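Side-chain contacts in diketoreductase (Acinetobacter baylyi, PDB 4E12), which reduces dicarbonyl compounds with NADH and probably also interconverts (3S)-3-hydroxyacyl-CoA and 3-oxoacyl-CoA, as its relatives in fatty acid beta-oxidation do: residues A51-Y54 / E55-A59; K161-P164 / E165-Q168; L241-A244 / Y245-S249. All coordinates share one frame; numbering follows the deposited sequence.

Contact 1 of 3, residues A51-Y54 / E55-A59; sequences AAVY and EKEVA
Val58 N gives its hydrogen to Tyr54 O over 2.7 Å, meeting a lone pair of the carbonyl oxygen in its plane, and Glu57 N reaches Val53 O over an equally short 2.7 Å with a more bent N-H···O angle of 135°. These bonds finish the last turn of helix 37-57, in the NAD-binding Rossmann domain, and Val58 is the first residue to leave helical backbone angles. One turn back the pattern is regular: Glu55 N donates almost straight (168°) to Ala51 O. Lys56 N, by contrast, divides itself between two weak bonds, to Ala52 O and Val53 O, as the helix begins to run out.

Glu55 shows how a side chain can fold back along its own helix. With chi1 at 56°, CG sits between the backbone N and the carbonyl carbon, a placement from which the extended chain runs back beside the preceding turn and OE2 of Glu55 comes within 3.3 Å of Ala52 CA. On another side, Val53 CG1 meets the aliphatic CG of Glu57.

The buried flank belongs to Tyr54. Its OH is hydrogen-bonded to Gln22, and its ring meets Phe21 and Phe25 of helix 14-25 edge-to-face, joining two helices of the domain. Val58 lies alongside, pointing the same way, and its CG2 makes a CH-pi contact over one ring face, 3.8 Å from the centroid of the Tyr54 ring and offset toward the rim.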
loop_
_atom_site.group_PDB
_atom_site.type_symbol
_atom_site.label_atom_id
_atom_site.label_comp_id
_atom_site.label_asym_id
_atom_site.label_seq_id
_atom_site.Cartn_x
_atom_site.Cartn_y
_atom_site.Cartn_z
ATOM N N ALA A 51 -31.721 -2.388 -5.170
ATOM C CA ALA A 51 -32.608 -1.237 -5.041
ATOM C C ALA A 51 -32.680 -0.816 -3.582
ATOM O O ALA A 51 -32.631 0.375 -3.262
ATOM C CB ALA A 51 -34.002 -1.571 -5.559
ATOM N N ALA A 52 -32.791 -1.808 -2.708
ATOM C CA ALA A 52 -32.856 -1.593 -1.267
ATOM C C ALA A 52 -31.575 -0.942 -0.729
ATOM O O ALA A 52 -31.633 0.021 0.046
ATOM C CB ALA A 52 -33.116 -2.918 -0.559
ATOM N N VAL A 53 -30.426 -1.474 -1.128
ATOM C CA VAL A 53 -29.137 -0.904 -0.739
ATOM C C VAL A 53 -29.043 0.543 -1.214
ATOM O O VAL A 53 -28.658 1.441 -0.460
ATOM C CB VAL A 53 -27.960 -1.683 -1.377
ATOM C CG1 VAL A 53 -26.628 -1.074 -0.954
ATOM C CG2 VAL A 53 -28.038 -3.155 -1.011
ATOM N N TYR A 54 -29.370 0.772 -2.479
ATOM C CA TYR A 54 -29.298 2.123 -3.018
ATOM C C TYR A 54 -30.141 3.100 -2.234
ATOM O O TYR A 54 -29.657 4.158 -1.826
ATOM C CB TYR A 54 -29.667 2.169 -4.497
ATOM C CG TYR A 54 -28.504 1.842 -5.398
ATOM C CD1 TYR A 54 -28.161 2.683 -6.459
ATOM C CD2 TYR A 54 -27.739 0.693 -5.187
ATOM C CE1 TYR A 54 -27.085 2.386 -7.288
ATOM C CE2 TYR A 54 -26.668 0.382 -6.006
ATOM C CZ TYR A 54 -26.345 1.234 -7.057
ATOM O OH TYR A 54 -25.285 0.924 -7.864
ATOM N N GLU A 55 -31.401 2.753 -2.020
ATOM C CA GLU A 55 -32.281 3.661 -1.308
ATOM C C GLU A 55 -31.728 4.057 0.064
ATOM O O GLU A 55 -32.014 5.152 0.551
ATOM C CB GLU A 55 -33.739 3.159 -1.299
ATOM C CG GLU A 55 -33.987 1.781 -0.733
ATOM C CD GLU A 55 -35.315 1.180 -1.220
ATOM O OE1 GLU A 55 -36.027 1.834 -2.013
ATOM O OE2 GLU A 55 -35.648 0.048 -0.815
ATOM N N LYS A 56 -30.891 3.212 0.667
ATOM C CA LYS A 56 -30.279 3.561 1.956
ATOM C C LYS A 56 -28.870 4.146 1.808
ATOM O O LYS A 56 -28.441 4.934 2.655
ATOM C CB LYS A 56 -30.202 2.340 2.877
ATOM C CG LYS A 56 -31.543 1.661 3.177
ATOM C CD LYS A 56 -32.518 2.563 3.904
ATOM C CE LYS A 56 -33.859 1.856 4.099
ATOM N NZ LYS A 56 -34.890 2.735 4.719
ATOM N N GLU A 57 -28.151 3.774 0.750
ATOM C CA GLU A 57 -26.727 4.122 0.641
ATOM C C GLU A 57 -26.371 5.123 -0.465
ATOM O O GLU A 57 -25.269 5.686 -0.461
ATOM C CB GLU A 57 -25.891 2.857 0.426
ATOM C CG GLU A 57 -25.996 1.817 1.521
ATOM C CD GLU A 57 -25.370 2.270 2.822
ATOM O OE1 GLU A 57 -24.631 3.276 2.803
ATOM O OE2 GLU A 57 -25.607 1.619 3.861
ATOM N N VAL A 58 -27.254 5.347 -1.429
ATOM C CA VAL A 58 -26.810 6.073 -2.619
ATOM C C VAL A 58 -27.599 7.359 -2.819
ATOM O O VAL A 58 -28.829 7.335 -2.821
ATOM C CB VAL A 58 -26.897 5.171 -3.890
ATOM C CG1 VAL A 58 -26.514 5.960 -5.119
ATOM C CG2 VAL A 58 -25.970 3.956 -3.753
ATOM N N ALA A 59 -26.895 8.476 -2.991
ATOM C CA ALA A 59 -27.539 9.764 -3.165
ATOM C C ALA A 59 -28.543 9.721 -4.306
ATOM O O ALA A 59 -28.241 9.230 -5.401
ATOM C CB ALA A 59 -26.505 10.844 -3.416
#

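Contact 2 of 3, residues K161-P164 / E165-Q168; sequences KTDP and EVYQ
Asp163 and Glu165 meet through a side-chain-to-backbone hydrogen bond, Glu165 N to Asp163 OD1 at 2.8 Å. Asp163 CG stands anti to the backbone N (chi1 -179°), which puts the carboxylate beside the residue's own carbonyl carbon, next to the Glu165 amide; this amide then meets OD1 from above the carboxylate plane, 45° out of it. Backbone bonds continue the grip. Asp163 O takes a nearly straight bond from Tyr167 N (2.9 Å, 168°) and a weak one from Val166 N, while Pro164 O receives Gln168 N at 2.9 Å.

This is an N-cap: Asp163 closes the beginning of helix 164-176, which follows strand 153-158 in the NAD-binding domain, and Pro164, lacking an N-H, fills the first helical position. A negative carboxylate beside the positive end of the helix dipole would be expected to be favoured.

Van der Waals contacts add to the cap. Val166 crosses Asp163 at about a right angle and makes an apolar contact, CG2 to Asp163 CB at 3.7 Å. Glu165 CB lies 3.3 Å from Asp163 OD1, but its bent, poorly ordered chain leads the carboxylate away, where OE2 is modelled bonded to Gln169.

Other polar ends are held from outside: Thr162 OG1 by Phe139 O and Thr159 N, Tyr167 OH by Leu184 O. Between these two residues only a loose contact remains, Thr162 CG2 to Tyr167 CB at 4.3 Å.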
loop_
_atom_site.group_PDB
_atom_site.type_symbol
_atom_site.label_atom_id
_atom_site.label_comp_id
_atom_site.label_asym_id
_atom_site.label_seq_id
_atom_site.Cartn_x
_atom_site.Cartn_y
_atom_site.Cartn_z
ATOM N N LYS A 161 -5.665 -2.069 -30.952
ATOM C CA LYS A 161 -6.668 -1.998 -32.018
ATOM C C LYS A 161 -7.837 -1.078 -31.653
ATOM O O LYS A 161 -8.597 -0.667 -32.533
ATOM C CB LYS A 161 -7.206 -3.402 -32.323
ATOM C CG LYS A 161 -6.126 -4.435 -32.587
ATOM C CD LYS A 161 -6.700 -5.844 -32.657
ATOM C CE LYS A 161 -5.596 -6.875 -32.859
ATOM N NZ LYS A 161 -6.117 -8.268 -32.924
ATOM N N THR A 162 -7.987 -0.753 -30.368
ATOM C CA THR A 162 -9.136 0.033 -29.915
ATOM C C THR A 162 -9.172 1.426 -30.531
ATOM O O THR A 162 -8.170 2.142 -30.536
ATOM C CB THR A 162 -9.174 0.204 -28.376
ATOM O OG1 THR A 162 -9.243 -1.078 -27.748
ATOM C CG2 THR A 162 -10.392 1.013 -27.977
ATOM N N ASP A 163 -10.342 1.812 -31.029
ATOM C CA ASP A 163 -10.555 3.146 -31.573
ATOM C C ASP A 163 -10.568 4.173 -30.438
ATOM O O ASP A 163 -11.394 4.092 -29.526
ATOM C CB ASP A 163 -11.880 3.183 -32.346
ATOM C CG ASP A 163 -12.179 4.549 -32.969
ATOM O OD1 ASP A 163 -11.565 5.562 -32.579
ATOM O OD2 ASP A 163 -13.050 4.608 -33.862
ATOM N N PRO A 164 -9.659 5.159 -30.488
ATOM C CA PRO A 164 -9.575 6.199 -29.458
ATOM C C PRO A 164 -10.906 6.874 -29.186
ATOM O O PRO A 164 -11.201 7.234 -28.044
ATOM C CB PRO A 164 -8.574 7.195 -30.042
ATOM C CG PRO A 164 -7.742 6.381 -30.954
ATOM C CD PRO A 164 -8.677 5.382 -31.562
ATOM N N GLU A 165 -11.702 7.054 -30.237
ATOM C CA GLU A 165 -13.009 7.690 -30.117
ATOM C C GLU A 165 -13.967 6.829 -29.292
ATOM O O GLU A 165 -14.784 7.344 -28.517
ATOM C CB GLU A 165 -13.587 7.962 -31.510
ATOM C CG GLU A 165 -15.058 8.375 -31.523
ATOM C CD GLU A 165 -15.348 9.622 -30.708
ATOM O OE1 GLU A 165 -14.414 10.169 -30.085
ATOM O OE2 GLU A 165 -16.524 10.049 -30.684
ATOM N N VAL A 166 -13.873 5.520 -29.499
ATOM C CA VAL A 166 -14.628 4.535 -28.736
ATOM C C VAL A 166 -14.172 4.588 -27.287
ATOM O O VAL A 166 -14.993 4.664 -26.371
ATOM C CB VAL A 166 -14.402 3.113 -29.294
ATOM C CG1 VAL A 166 -14.935 2.062 -28.330
ATOM C CG2 VAL A 166 -15.102 2.978 -30.627
ATOM N N TYR A 167 -12.858 4.564 -27.090
ATOM C CA TYR A 167 -12.277 4.659 -25.752
ATOM C C TYR A 167 -12.837 5.878 -25.024
ATOM O O TYR A 167 -13.299 5.763 -23.895
ATOM C CB TYR A 167 -10.758 4.760 -25.861
ATOM C CG TYR A 167 -10.000 4.719 -24.554
ATOM C CD1 TYR A 167 -9.276 3.583 -24.186
ATOM C CD2 TYR A 167 -9.998 5.809 -23.687
ATOM C CE1 TYR A 167 -8.562 3.537 -22.979
ATOM C CE2 TYR A 167 -9.279 5.770 -22.466
ATOM C CZ TYR A 167 -8.572 4.632 -22.129
ATOM O OH TYR A 167 -7.868 4.578 -20.941
ATOM N N GLN A 168 -12.822 7.044 -25.665
ATOM C CA GLN A 168 -13.326 8.239 -25.010
ATOM C C GLN A 168 -14.830 8.160 -24.741
ATOM O O GLN A 168 -15.308 8.676 -23.729
ATOM C CB GLN A 168 -12.989 9.510 -25.798
ATOM C CG GLN A 168 -13.450 10.777 -25.101
ATOM C CD GLN A 168 -12.669 11.086 -23.824
ATOM O OE1 GLN A 168 -11.624 10.485 -23.551
ATOM N NE2 GLN A 168 -13.180 12.024 -23.034
#

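Contact 3 of 3, residues L241-A244 / Y245-S249; sequences LTTA and YNISS. With SO4 (sulfate ion), chain I.
Leu241 opens the short helix 241-249 by accepting Tyr245 N at its carbonyl oxygen, 2.8 Å away. Tyr245 CB, too, packs close to Leu241 O. The Leu241 side chain is buried against Phe236 of helix 232-239 and Phe280.

Thr242 O takes the next helical bond, from Asn246 N, and has the edge of the Tyr245 ring near it. Asn246 CG lies beside its own backbone N (chi1 -69°), which folds the amide back along the helix until CG is 3.3 Å from Thr242 O. The Thr242 side chain faces a sulfate ion, probably from the crystallisation liquor, but it is modelled too close to that ion for its bonding to be read.

Thr243 makes the hydrogen bonds to the anion that can be assigned, though the ion's place is uncertain: both its N (3.1 Å) and its OG1 (3.0 Å) donate to sulfate O4. With OG1 beside the backbone N (chi1 -59°), the two donors converge on one oxygen. The same torsion leaves Thr243 CG2 leaning toward the next turn, 4.1 Å from Ile247 CD1, and the two side chains lie side by side. Thr243 O receives Ile247 N at a nearly linear 176°.

Ala244 O accepts Ser248 N at 2.9 Å, and the buried CB of Ala244 packs against Phe236. One residue on, Tyr245 O is gripped twice, by Ser249 N and by Ser249 OG.

Although this sulfate implies no role in the protein, a backbone amide and a hydroxyl of the first turn directed at one anion oxygen are often met at a helix N-terminus, here in the C-terminal domain.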
loop_
_atom_site.group_PDB
_atom_site.type_symbol
_atom_site.label_atom_id
_atom_site.label_comp_id
_atom_site.label_asym_id
_atom_site.label_seq_id
_atom_site.Cartn_x
_atom_site.Cartn_y
_atom_site.Cartn_z
ATOM N N LEU A 241 -11.310 -14.210 2.712
ATOM C CA LEU A 241 -10.162 -15.094 2.793
ATOM C C LEU A 241 -10.290 -16.283 1.854
ATOM O O LEU A 241 -9.283 -16.823 1.384
ATOM C CB LEU A 241 -9.901 -15.501 4.237
ATOM C CG LEU A 241 -9.690 -14.366 5.245
ATOM C CD1 LEU A 241 -9.251 -15.006 6.574
ATOM C CD2 LEU A 241 -8.647 -13.360 4.734
ATOM N N THR A 242 -11.517 -16.685 1.540
ATOM C CA THR A 242 -11.676 -17.747 0.561
ATOM C C THR A 242 -11.123 -17.237 -0.774
ATOM O O THR A 242 -10.414 -17.947 -1.494
ATOM C CB THR A 242 -13.161 -18.203 0.385
ATOM O OG1 THR A 242 -13.896 -17.202 -0.324
ATOM C CG2 THR A 242 -13.818 -18.392 1.738
ATOM N N THR A 243 -11.425 -15.984 -1.089
ATOM C CA THR A 243 -10.915 -15.350 -2.301
ATOM C C THR A 243 -9.394 -15.222 -2.260
ATOM O O THR A 243 -8.708 -15.519 -3.244
ATOM C CB THR A 243 -11.545 -13.958 -2.505
ATOM O OG1 THR A 243 -12.974 -14.091 -2.585
ATOM C CG2 THR A 243 -11.013 -13.313 -3.775
ATOM N N ALA A 244 -8.860 -14.789 -1.122
ATOM C CA ALA A 244 -7.417 -14.624 -1.004
ATOM C C ALA A 244 -6.717 -15.981 -1.112
ATOM O O ALA A 244 -5.630 -16.087 -1.681
ATOM C CB ALA A 244 -7.062 -13.948 0.311
ATOM N N TYR A 245 -7.347 -17.017 -0.575
ATOM C CA TYR A 245 -6.811 -18.369 -0.671
ATOM C C TYR A 245 -6.757 -18.855 -2.126
ATOM O O TYR A 245 -5.717 -19.328 -2.591
ATOM C CB TYR A 245 -7.619 -19.315 0.215
ATOM C CG TYR A 245 -7.437 -20.786 -0.094
ATOM C CD1 TYR A 245 -6.306 -21.486 0.326
ATOM C CD2 TYR A 245 -8.413 -21.479 -0.815
ATOM C CE1 TYR A 245 -6.152 -22.843 0.033
ATOM C CE2 TYR A 245 -8.274 -22.830 -1.110
ATOM C CZ TYR A 245 -7.146 -23.505 -0.687
ATOM O OH TYR A 245 -7.026 -24.838 -0.989
ATOM N N ASN A 246 -7.862 -18.704 -2.853
ATOM C CA ASN A 246 -7.915 -19.101 -4.256
ATOM C C ASN A 246 -6.824 -18.407 -5.068
ATOM O O ASN A 246 -6.071 -19.065 -5.793
ATOM C CB ASN A 246 -9.297 -18.823 -4.853
ATOM C CG ASN A 246 -10.376 -19.733 -4.293
ATOM O OD1 ASN A 246 -10.092 -20.837 -3.811
ATOM N ND2 ASN A 246 -11.622 -19.281 -4.354
ATOM N N ILE A 247 -6.737 -17.083 -4.952
ATOM C CA ILE A 247 -5.714 -16.316 -5.658
ATOM C C ILE A 247 -4.290 -16.756 -5.296
ATOM O O ILE A 247 -3.461 -16.996 -6.181
ATOM C CB ILE A 247 -5.877 -14.803 -5.398
ATOM C CG1 ILE A 247 -7.165 -14.291 -6.046
ATOM C CG2 ILE A 247 -4.669 -14.041 -5.899
ATOM C CD1 ILE A 247 -7.442 -12.828 -5.764
ATOM N N SER A 248 -4.006 -16.867 -4.002
ATOM C CA SER A 248 -2.675 -17.234 -3.539
ATOM C C SER A 248 -2.264 -18.611 -4.009
ATOM O O SER A 248 -1.097 -18.820 -4.350
ATOM C CB SER A 248 -2.600 -17.224 -2.015
ATOM O OG SER A 248 -2.933 -15.954 -1.501
ATOM N N SER A 249 -3.197 -19.559 -4.012
ATOM C CA SER A 249 -2.799 -20.938 -4.269
ATOM C C SER A 249 -2.449 -21.234 -5.730
ATOM O O SER A 249 -1.907 -22.299 -6.031
ATOM C CB SER A 249 -3.807 -21.941 -3.705
ATOM O OG SER A 249 -5.065 -21.796 -4.312
HETATM S S SO4 I . -15.136 -14.839 0.899
HETATM O O1 SO4 I . -14.976 -15.755 2.036
HETATM O O2 SO4 I . -15.682 -13.549 1.357
HETATM O O3 SO4 I . -16.066 -15.441 -0.070
HETATM O O4 SO4 I . -13.824 -14.623 0.257
#

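Each contact is one continuous stretch in or at the end of a helix, and none shares an element with another: the helices are 37-57, 164-176 and 241-249. Contact 1 is a C-terminal end, contact 2 an N-terminal end, and contact 3 the body of a short helix from its first residue. Contacts 1 and 2 belong to the NAD-binding domain, contact 3 to the C-terminal one; the nearest atoms of contacts 1 and 3 are about 19 Å apart. Contact 2 lies at the surface, whereas contacts 1 and 3 are partly buried. Aromatic packing marks contact 1, a carboxylate caps one amide in contact 2, and in contact 3 a bound sulfate takes up donors.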